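Enoyl-CoA hydratase (PDB 3PE8) catalyses the reversible hydration of enoyl-CoA thioesters to 3-hydroxyacyl-CoA, as a member of the crotonase family. Local coordinates at the interface of chains A and B. Numbering follows the deposited sequence. Chains: chain A/B, Enoyl-CoA hydratase.

Contacts 1 and 2 join the same two chains at places whose C-alpha centres lie about 22 Å apart. No residue is common to both. Contact 1 packs helix 199-234 of chain A against its counterpart in chain B and helix 140-148 of chain B; contact 2 sets helix 150-159 of chain B against helix 183-195 and the 175-176 loop of chain A. Contact 1 is mainly apolar and contact 2 is built on a salt bridge; both also have bridging waters. In these patches the two chains contribute different residues, which would be consistent with a ring rather than a closed pair. The deposited assembly holds six copies, and crotonase-family enzymes are typically hexamers.

Contact 1: the interface of chains A and B. Residues chain A 208, 212, 215-216; chain B 141-142, 219-220, 223-224, 227.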
ATOM      1  N   SER A 208      15.161   7.893   8.500  1.00 11.36           N
ATOM      2  CA  SER A 208      14.157   6.868   8.627  1.00 11.85           C
ATOM      3  C   SER A 208      12.728   7.432   8.579  1.00 11.10           C
ATOM      4  O   SER A 208      11.859   6.896   7.871  1.00 10.83           O
ATOM      5  CB  SER A 208      14.391   6.028   9.885  1.00 12.13           C
ATOM      6  OG  SER A 208      13.461   4.966   9.898  1.00 14.36           O
ATOM      7  N   ILE A 212       9.954   6.342   5.743  1.00 11.53           N
ATOM      8  CA  ILE A 212       8.618   5.899   6.109  1.00 12.31           C
ATOM      9  C   ILE A 212       7.583   6.807   5.446  1.00 12.45           C
ATOM     10  O   ILE A 212       6.628   6.335   4.858  1.00 13.44           O
ATOM     11  CB  ILE A 212       8.466   5.865   7.644  1.00 11.96           C
ATOM     12  CG1 ILE A 212       9.263   4.725   8.236  1.00 12.39           C
ATOM     13  CG2 ILE A 212       6.991   5.723   8.046  1.00 16.20           C
ATOM     14  CD1 ILE A 212       9.543   4.924   9.752  1.00 14.29           C
ATOM     15  N   LEU A 215       7.359   6.111   1.713  1.00 17.06           N
ATOM     16  CA  LEU A 215       6.617   4.866   1.474  1.00 19.47           C
ATOM     17  C   LEU A 215       5.108   5.109   1.536  1.00 19.33           C
ATOM     18  O   LEU A 215       4.337   4.614   0.715  1.00 20.19           O
ATOM     19  CB  LEU A 215       7.073   3.822   2.526  1.00 22.03           C
ATOM     20  CG  LEU A 215       6.119   2.683   2.842  1.00 27.70           C
ATOM     21  CD1 LEU A 215       6.082   1.780   1.598  1.00 29.81           C
ATOM     22  CD2 LEU A 215       6.554   1.922   4.052  1.00 30.31           C
ATOM     23  N   GLN A 216       4.672   5.927   2.490  1.00 18.28           N
ATOM     24  CA  GLN A 216       3.253   6.123   2.747  1.00 18.93           C
ATOM     25  C   GLN A 216       2.621   7.133   1.797  1.00 17.79           C
ATOM     26  O   GLN A 216       1.410   7.110   1.596  1.00 19.60           O
ATOM     27  CB  GLN A 216       3.045   6.557   4.185  1.00 21.19           C
ATOM     28  CG  GLN A 216       3.578   5.479   5.098  1.00 24.50           C
ATOM     29  CD  GLN A 216       3.398   5.749   6.539  1.00 31.00           C
ATOM     30  OE1 GLN A 216       3.472   6.905   6.999  1.00 31.38           O
ATOM     31  NE2 GLN A 216       3.154   4.681   7.292  1.00 33.59           N
TER
ATOM     32  N   SER B 141       8.846   5.311  15.643  1.00 10.01           N
ATOM     33  CA  SER B 141       8.949   6.134  14.439  1.00  9.89           C
ATOM     34  C   SER B 141       7.731   6.008  13.509  1.00  9.48           C
ATOM     35  O   SER B 141       7.537   6.828  12.605  1.00  9.87           O
ATOM     36  CB  SER B 141      10.264   5.868  13.700  1.00 12.24           C
ATOM     37  OG  SER B 141      10.384   4.548  13.227  1.00 12.96           O
ATOM     38  N   VAL B 142       6.903   5.009  13.775  1.00  9.86           N
ATOM     39  CA  VAL B 142       5.648   4.817  13.066  1.00  9.65           C
ATOM     40  C   VAL B 142       4.482   5.415  13.861  1.00  9.01           C
ATOM     41  O   VAL B 142       3.691   6.199  13.332  1.00  8.98           O
ATOM     42  CB  VAL B 142       5.387   3.342  12.796  1.00 11.08           C
ATOM     43  CG1 VAL B 142       4.060   3.143  12.048  1.00 11.74           C
ATOM     44  CG2 VAL B 142       6.606   2.791  11.987  1.00 12.36           C
ATOM     45  N   GLY B 219       4.382  -1.888   6.556  1.00 14.02           N
ATOM     46  CA  GLY B 219       5.516  -1.440   5.716  1.00 13.40           C
ATOM     47  C   GLY B 219       6.402  -0.481   6.477  1.00 12.07           C
ATOM     48  O   GLY B 219       7.645  -0.509   6.367  1.00 12.93           O
ATOM     49  N   ALA B 220       5.750   0.412   7.212  1.00 11.55           N
ATOM     50  CA  ALA B 220       6.509   1.352   8.020  1.00 10.45           C
ATOM     51  C   ALA B 220       7.293   0.687   9.125  1.00 10.59           C
ATOM     52  O   ALA B 220       8.437   1.087   9.421  1.00 11.25           O
ATOM     53  CB  ALA B 220       5.527   2.410   8.629  1.00 10.60           C
ATOM     54  N   ALA B 223      10.367  -0.825   7.668  1.00 11.75           N
ATOM     55  CA  ALA B 223      11.334   0.220   7.444  1.00 12.12           C
ATOM     56  C   ALA B 223      12.049   0.660   8.721  1.00 11.21           C
ATOM     57  O   ALA B 223      13.256   0.863   8.699  1.00 12.65           O
ATOM     58  CB  ALA B 223      10.683   1.417   6.758  1.00 12.21           C
ATOM     59  N   GLU B 224      11.301   0.765   9.814  1.00 10.93           N
ATOM     60  CA  GLU B 224      11.872   1.121  11.117  1.00 10.89           C
ATOM     61  C   GLU B 224      12.900   0.012  11.512  1.00 11.17           C
ATOM     62  O   GLU B 224      14.031   0.325  11.957  1.00 12.66           O
ATOM     63  CB  GLU B 224      10.769   1.233  12.185  1.00  9.93           C
ATOM     64  CG  GLU B 224      11.325   1.391  13.599  1.00 10.69           C
ATOM     65  CD  GLU B 224      10.288   1.444  14.659  1.00 12.71           C
ATOM     66  OE1 GLU B 224       9.880   0.381  15.169  1.00 11.87           O
ATOM     67  OE2 GLU B 224       9.884   2.588  14.982  1.00 12.82           O
ATOM     68  N   ALA B 227      16.022   0.206   9.387  1.00 14.09           N
ATOM     69  CA  ALA B 227      16.866   1.337   9.785  1.00 13.32           C
ATOM     70  C   ALA B 227      17.632   1.029  11.084  1.00 14.23           C
ATOM     71  O   ALA B 227      18.797   1.415  11.227  1.00 15.13           O
ATOM     72  CB  ALA B 227      16.042   2.614   9.931  1.00 13.22           C
TER
HETATM   73  O   HOH W   1      13.055   4.578  12.538  1.00  9.20           O
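A:Ile212 packs on B:Ala220 and B:Ala223 where the long C-terminal helices, 199-234, of two crotonase-fold subunits meet, a contact that may belong to the oligomer typical of this family. The apolar contacts are made by the separate branches of the isoleucine. CG2, anti to the backbone N, touches the methyl of B:Ala220, CB, at 3.7 Å. CG1 lies beside the backbone N (chi1 -71°) and faces B:Ala223, its distance to CB being 3.9 Å. The extended tip, CD1, carries on past the helix to B:Ser141 and comes within 3.6 Å of its hydroxyl OG. Next along chain A, A:Leu215 presents one branch to main chain instead of a side chain: its CD2 lies 3.4 Å from the carbonyl carbon C of B:Gly219, where no B side chain intervenes. A:Gln216 brings the amide nitrogen NE2 against the methyl of B:Ala220, a van der Waals contact. At the other end of the patch A:Ser208 CB rests 3.8 Å from B:Ala227 CB, methylene against methyl.

Polar bridging between the chains runs through water. The hydroxyl OG of A:Ser208 and OG of B:Ser141 both bind water 1, the first at 2.7 Å. No N or O of chain A bonds directly to chain B in this patch.

Within chain B, B:Glu224 holds the start of helix 140-148. Its carboxylate oxygen OE2 takes two bonds from B:Ser141. The hydroxyl OG approaches OE2 on the anti side, 2.7 Å away and 16° out of the carboxylate plane, while the backbone N meets it at 3.0 Å, nearly along the C-O axis. The pair of bonds ties the helix start to helix 199-234 and fixes the serine hydroxyl, which also meets the water and the A:Ile212 tip; the nearby helix N-terminus may help stabilise the glutamate's negative charge.

Contact 2: the interface of chains A and B. Residues chain A 118, 175-176, 190, 193; chain B 155, 159, 161.
Helix 150-159 of chain B brings B:Arg155 and B:Thr159 up to helix 183-195 of chain A, while the extended backbone of A:Glu176 (phi/psi -165°/142°) and the neighbouring loop residue A:Thr175 meet the arginine from another side. This is a polar subunit contact between two crotonase-family chains, built around one guanidinium group.

B:Arg155 reaches out on a chain extended from CG to NE, with CG anti to the backbone N. Its NH1 and NH2 close end-on upon a single carboxylate oxygen of A:Glu176, OE1, forming a salt bridge. The NH1 bond to OE1 is 2.8 Å long, with OE1 met on the anti side but well out of the carboxylate plane; NH2 makes a longer bond of 3.2 Å to OE1 and comes from above the carboxylate plane. Both nitrogens arrive from the same face of that plane, whereas OE1 lies close to the plane of the guanidinium, and the two flat groups are turned 51° apart. NH1 also gives a hydrogen bond to the hydroxyl OG1 of A:Thr175, at 2.9 Å and again near the guanidinium plane. Thus polar partners take the edge, and a methyl takes a face: A:Val190 CG2 sits over the centre, 3.5 Å from B:Arg155 CZ. Together they should restrict both tilt and rotation of the group.

Farther along the A helix, A:Ser193 CB packs against B:Thr159 CB at 3.8 Å, and A:Val190 CG1 touches the threonine methyl CG2. The threonine hydroxyl, OG1, turns back within its own chain, donating to the carbonyl O of B:Arg155 and accepting from the backbone N of B:Asp161, thereby tying the helix end to the following loop. Beyond it, two waters span the gap between A:Ser193 OG and the carboxylate of B:Asp161: water 3 lies 2.7 Å from OD1 of the aspartate, and water 2 lies 2.6 Å from its OD2.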
ATOM      1  N   ILE A 118       7.345  26.423  13.134  1.00  8.59           N
ATOM      2  CA  ILE A 118       7.027  27.355  14.192  1.00  9.43           C
ATOM      3  C   ILE A 118       6.468  28.598  13.512  1.00  9.37           C
ATOM      4  O   ILE A 118       6.952  28.994  12.481  1.00  9.54           O
ATOM      5  CB  ILE A 118       8.280  27.725  14.990  1.00 10.36           C
ATOM      6  CG1 ILE A 118       8.889  26.469  15.640  1.00 14.11           C
ATOM      7  CG2 ILE A 118       7.942  28.804  16.055  1.00 13.23           C
ATOM      8  CD1 ILE A 118      10.363  26.699  16.139  1.00 17.92           C
ATOM      9  N   THR A 175       3.941  23.586  15.314  1.00  9.82           N
ATOM     10  CA  THR A 175       4.209  23.079  16.665  1.00 10.17           C
ATOM     11  C   THR A 175       4.112  24.126  17.784  1.00 10.89           C
ATOM     12  O   THR A 175       3.983  23.796  18.989  1.00 11.19           O
ATOM     13  CB  THR A 175       5.588  22.431  16.773  1.00  9.84           C
ATOM     14  OG1 THR A 175       6.643  23.383  16.558  1.00 10.29           O
ATOM     15  CG2 THR A 175       5.740  21.211  15.813  1.00 10.02           C
ATOM     16  N   GLU A 176       4.177  25.399  17.397  1.00 11.35           N
ATOM     17  CA  GLU A 176       4.342  26.501  18.330  1.00 11.75           C
ATOM     18  C   GLU A 176       3.994  27.803  17.617  1.00 11.06           C
ATOM     19  O   GLU A 176       4.298  27.956  16.433  1.00 10.20           O
ATOM     20  CB  GLU A 176       5.799  26.514  18.823  1.00 12.45           C
ATOM     21  CG  GLU A 176       6.106  27.478  19.912  1.00 15.11           C
ATOM     22  CD  GLU A 176       7.550  27.394  20.425  1.00 17.68           C
ATOM     23  OE1 GLU A 176       8.417  26.685  19.838  1.00 16.14           O
ATOM     24  OE2 GLU A 176       7.836  28.116  21.422  1.00 19.26           O
ATOM     25  N   VAL A 190      14.815  25.719  19.229  1.00 11.60           N
ATOM     26  CA  VAL A 190      14.577  24.364  18.766  1.00 11.42           C
ATOM     27  C   VAL A 190      15.802  23.822  18.064  1.00 10.35           C
ATOM     28  O   VAL A 190      16.253  22.732  18.350  1.00 11.85           O
ATOM     29  CB  VAL A 190      13.309  24.275  17.888  1.00 11.65           C
ATOM     30  CG1 VAL A 190      13.167  22.903  17.275  1.00 13.27           C
ATOM     31  CG2 VAL A 190      12.083  24.672  18.732  1.00 13.45           C
ATOM     32  N   SER A 193      18.504  22.834  20.617  1.00 12.51           N
ATOM     33  CA  SER A 193      18.197  21.539  21.226  1.00 13.41           C
ATOM     34  C   SER A 193      18.607  20.368  20.349  1.00 13.23           C
ATOM     35  O   SER A 193      19.198  19.413  20.829  1.00 14.07           O
ATOM     36  CB  SER A 193      16.722  21.420  21.600  1.00 14.38           C
ATOM     37  OG  SER A 193      16.370  22.418  22.512  1.00 16.68           O
TER
ATOM     38  N   ARG B 155       9.780  17.004  15.944  1.00  8.74           N
ATOM     39  CA  ARG B 155      10.307  17.908  16.949  1.00  9.07           C
ATOM     40  C   ARG B 155      10.682  17.111  18.213  1.00  9.15           C
ATOM     41  O   ARG B 155      11.767  17.317  18.770  1.00  9.45           O
ATOM     42  CB  ARG B 155       9.312  19.043  17.253  1.00  8.61           C
ATOM     43  CG  ARG B 155       9.830  20.055  18.251  1.00  9.49           C
ATOM     44  CD  ARG B 155       8.860  21.209  18.405  1.00  9.77           C
ATOM     45  NE  ARG B 155       9.242  21.992  19.570  1.00 12.17           N
ATOM     46  CZ  ARG B 155       9.000  23.278  19.748  1.00 12.33           C
ATOM     47  NH1 ARG B 155       8.398  24.023  18.838  1.00 12.44           N
ATOM     48  NH2 ARG B 155       9.435  23.859  20.861  1.00 14.73           N
ATOM     49  N   THR B 159      14.709  16.855  19.212  1.00 11.62           N
ATOM     50  CA  THR B 159      15.090  17.666  20.381  1.00 11.04           C
ATOM     51  C   THR B 159      15.321  16.850  21.636  1.00 11.35           C
ATOM     52  O   THR B 159      16.187  17.207  22.435  1.00 13.73           O
ATOM     53  CB  THR B 159      14.063  18.779  20.722  1.00 11.55           C
ATOM     54  OG1 THR B 159      12.837  18.170  21.148  1.00 10.92           O
ATOM     55  CG2 THR B 159      13.835  19.791  19.541  1.00 11.68           C
ATOM     56  N   ASP B 161      13.069  16.851  23.876  1.00 13.58           N
ATOM     57  CA  ASP B 161      12.379  17.651  24.888  1.00 15.45           C
ATOM     58  C   ASP B 161      11.059  16.977  25.306  1.00 13.04           C
ATOM     59  O   ASP B 161      10.401  16.250  24.534  1.00 11.95           O
ATOM     60  CB  ASP B 161      11.981  19.044  24.343  1.00 16.66           C
ATOM     61  CG  ASP B 161      13.145  19.977  24.027  1.00 22.93           C
ATOM     62  OD1 ASP B 161      14.267  19.853  24.568  1.00 26.08           O
ATOM     63  OD2 ASP B 161      12.850  20.912  23.224  1.00 28.15           O
TER
HETATM   64  O   HOH W   2      13.674  23.021  22.020  1.00 19.68           O
HETATM   65  O   HOH W   3      16.601  21.113  24.923  1.00 30.93           O